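Local coordinates for Alr4995 protein (Nostoc sp., PDB 6LRF), which acts as a bifunctional arginine dihydrolase and ornithine cyclodeaminase, activities that probably serve arginine breakdown in the cyanobacterium, at residues E362-K366 against L438-T442. Numbering follows the deposited sequence.
Sequences ERDAK and LGIRT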
loop_
_atom_site.group_PDB
_atom_site.type_symbol
_atom_site.label_atom_id
_atom_site.label_comp_id
_atom_site.label_asym_id
_atom_site.label_seq_id
_atom_site.Cartn_x
_atom_site.Cartn_y
_atom_site.Cartn_z
ATOM N N GLU B 362 -16.558 -38.277 29.370
ATOM C CA GLU B 362 -16.368 -37.076 30.172
ATOM C C GLU B 362 -15.519 -37.380 31.400
ATOM O O GLU B 362 -15.733 -38.382 32.085
ATOM C CB GLU B 362 -17.717 -36.498 30.623
ATOM C CG GLU B 362 -18.445 -35.620 29.615
ATOM C CD GLU B 362 -19.556 -34.793 30.261
ATOM O OE1 GLU B 362 -20.306 -34.104 29.535
ATOM O OE2 GLU B 362 -19.680 -34.816 31.504
ATOM N N ARG B 363 -14.556 -36.513 31.678
ATOM C CA ARG B 363 -13.736 -36.645 32.871
ATOM C C ARG B 363 -13.487 -35.271 33.486
ATOM O O ARG B 363 -13.724 -34.250 32.841
ATOM C CB ARG B 363 -12.424 -37.351 32.532
ATOM C CG ARG B 363 -12.619 -38.838 32.270
ATOM C CD ARG B 363 -11.401 -39.439 31.638
ATOM N NE ARG B 363 -10.278 -39.382 32.565
ATOM C CZ ARG B 363 -9.003 -39.513 32.211
ATOM N NH1 ARG B 363 -8.679 -39.728 30.938
ATOM N NH2 ARG B 363 -8.053 -39.433 33.135
ATOM N N ASP B 364 -13.032 -35.252 34.737
ATOM C CA ASP B 364 -12.704 -34.006 35.426
ATOM C C ASP B 364 -11.436 -33.399 34.842
ATOM O O ASP B 364 -10.526 -34.127 34.443
ATOM C CB ASP B 364 -12.517 -34.242 36.933
ATOM C CG ASP B 364 -13.803 -34.679 37.623
ATOM O OD1 ASP B 364 -14.898 -34.526 37.029
ATOM O OD2 ASP B 364 -13.714 -35.175 38.768
ATOM N N ALA B 365 -11.379 -32.070 34.785
ATOM C CA ALA B 365 -10.154 -31.394 34.382
ATOM C C ALA B 365 -9.050 -31.738 35.379
ATOM O O ALA B 365 -9.295 -31.826 36.579
ATOM C CB ALA B 365 -10.374 -29.884 34.310
ATOM N N LYS B 366 -7.834 -31.938 34.894
ATOM C CA LYS B 366 -6.709 -32.182 35.792
ATOM C C LYS B 366 -6.203 -30.874 36.387
ATOM O O LYS B 366 -6.113 -29.871 35.687
ATOM C CB LYS B 366 -5.582 -32.899 35.052
ATOM C CG LYS B 366 -6.097 -34.045 34.189
ATOM C CD LYS B 366 -5.297 -35.336 34.364
ATOM C CE LYS B 366 -3.976 -35.280 33.607
ATOM N NZ LYS B 366 -3.493 -36.658 33.257
ATOM N N LEU B 438 -8.475 -32.186 29.413
ATOM C CA LEU B 438 -9.698 -32.860 29.836
ATOM C C LEU B 438 -10.646 -31.930 30.584
ATOM O O LEU B 438 -10.216 -30.965 31.209
ATOM C CB LEU B 438 -9.363 -34.057 30.732
ATOM C CG LEU B 438 -8.561 -35.181 30.088
ATOM C CD1 LEU B 438 -8.191 -36.219 31.142
ATOM C CD2 LEU B 438 -9.388 -35.790 28.980
ATOM N N GLY B 439 -11.938 -32.227 30.506
ATOM C CA GLY B 439 -12.930 -31.550 31.314
ATOM C C GLY B 439 -13.051 -30.075 31.008
ATOM O O GLY B 439 -13.227 -29.258 31.909
ATOM N N ILE B 440 -12.947 -29.734 29.728
ATOM C CA ILE B 440 -13.100 -28.350 29.281
ATOM C C ILE B 440 -14.004 -28.319 28.062
ATOM O O ILE B 440 -13.806 -29.076 27.114
ATOM C CB ILE B 440 -11.744 -27.711 28.934
ATOM C CG1 ILE B 440 -10.764 -27.863 30.094
ATOM C CG2 ILE B 440 -11.920 -26.213 28.568
ATOM C CD1 ILE B 440 -9.308 -27.881 29.691
ATOM N N ARG B 441 -15.004 -27.452 28.076
ATOM C CA ARG B 441 -15.819 -27.267 26.884
ATOM C C ARG B 441 -16.140 -25.789 26.708
ATOM O O ARG B 441 -16.106 -25.010 27.664
ATOM C CB ARG B 441 -17.103 -28.097 26.962
ATOM C CG ARG B 441 -18.073 -27.651 28.047
ATOM C CD ARG B 441 -19.179 -28.683 28.196
ATOM N NE ARG B 441 -20.189 -28.282 29.173
ATOM C CZ ARG B 441 -21.116 -29.101 29.669
ATOM N NH1 ARG B 441 -21.995 -28.653 30.548
ATOM N NH2 ARG B 441 -21.158 -30.366 29.281
ATOM N N THR B 442 -16.430 -25.407 25.472
ATOM C CA THR B 442 -16.854 -24.048 25.183
ATOM C C THR B 442 -18.380 -23.990 25.216
ATOM O O THR B 442 -19.042 -25.017 25.083
ATOM C CB THR B 442 -16.359 -23.584 23.813
ATOM O OG1 THR B 442 -16.547 -22.175 23.694
ATOM C CG2 THR B 442 -17.151 -24.279 22.716
HETATM O O HOH W 1 -19.413 -32.048 27.080
HETATM O O HOH W 2 -12.989 -34.652 29.401
HETATM O O HOH W 3 -7.549 -31.280 32.077
#
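The nearest CA pair of the two segments is Ala365–Gly439, 4.1 Å apart, and Gly439 CA lies 3.2 Å from Arg363 O. The phi of Gly439, 64°, favours glycine, and an ideal CB would fall 2.4 Å from Ala365 N, so any side chain would clash. Next to it Ala365 CA makes a CA-H...O contact with Leu438 O (3.2 Å, 135° at the hydrogen).

Leu438, an mt rotamer whose CA-to-CB bond points toward 362-366, has the largest covered area, 106 Å². Its CD1 lies 3.5 Å from Arg363 NH1 and 4.3 Å from Lys366 CG. The p chi3 of Arg363 turns its chain so that one face of the guanidinium tip meets Leu438 CD1.

Glu362 starts with CB directed away, but its extended m, t chain brings OE1 to 3.8 Å from Arg441 NH2, a long salt bridge. Arg441 reaches it through a p chi1 followed by trans torsions. Water 1 donates weakly to Glu362 OE1 (3.3 Å) and accepts from Arg441 NH2 (3.3 Å). Water 2 accepts from Gly439 N (2.9 Å) and weakly from Arg363 N (3.3 Å), while water 3 accepts from Lys366 N (2.9 Å) and donates to Leu438 O (2.8 Å).

Outside, Glu362 OE2 accepts a hydrogen bond from Trp396 NE1; salt bridges join Glu362 and Asp364 to Arg391, and Arg441 to Glu389. The contact brings together the approaches to strands 366-369 and 440-442, the outermost strands of a mixed seven-stranded sheet; Ala365 and Gly439 both hydrogen-bond through their backbones to that of Arg391 in strand 388-392, and Ala365 and Ile440 pack on Ile434 of strand 432-435.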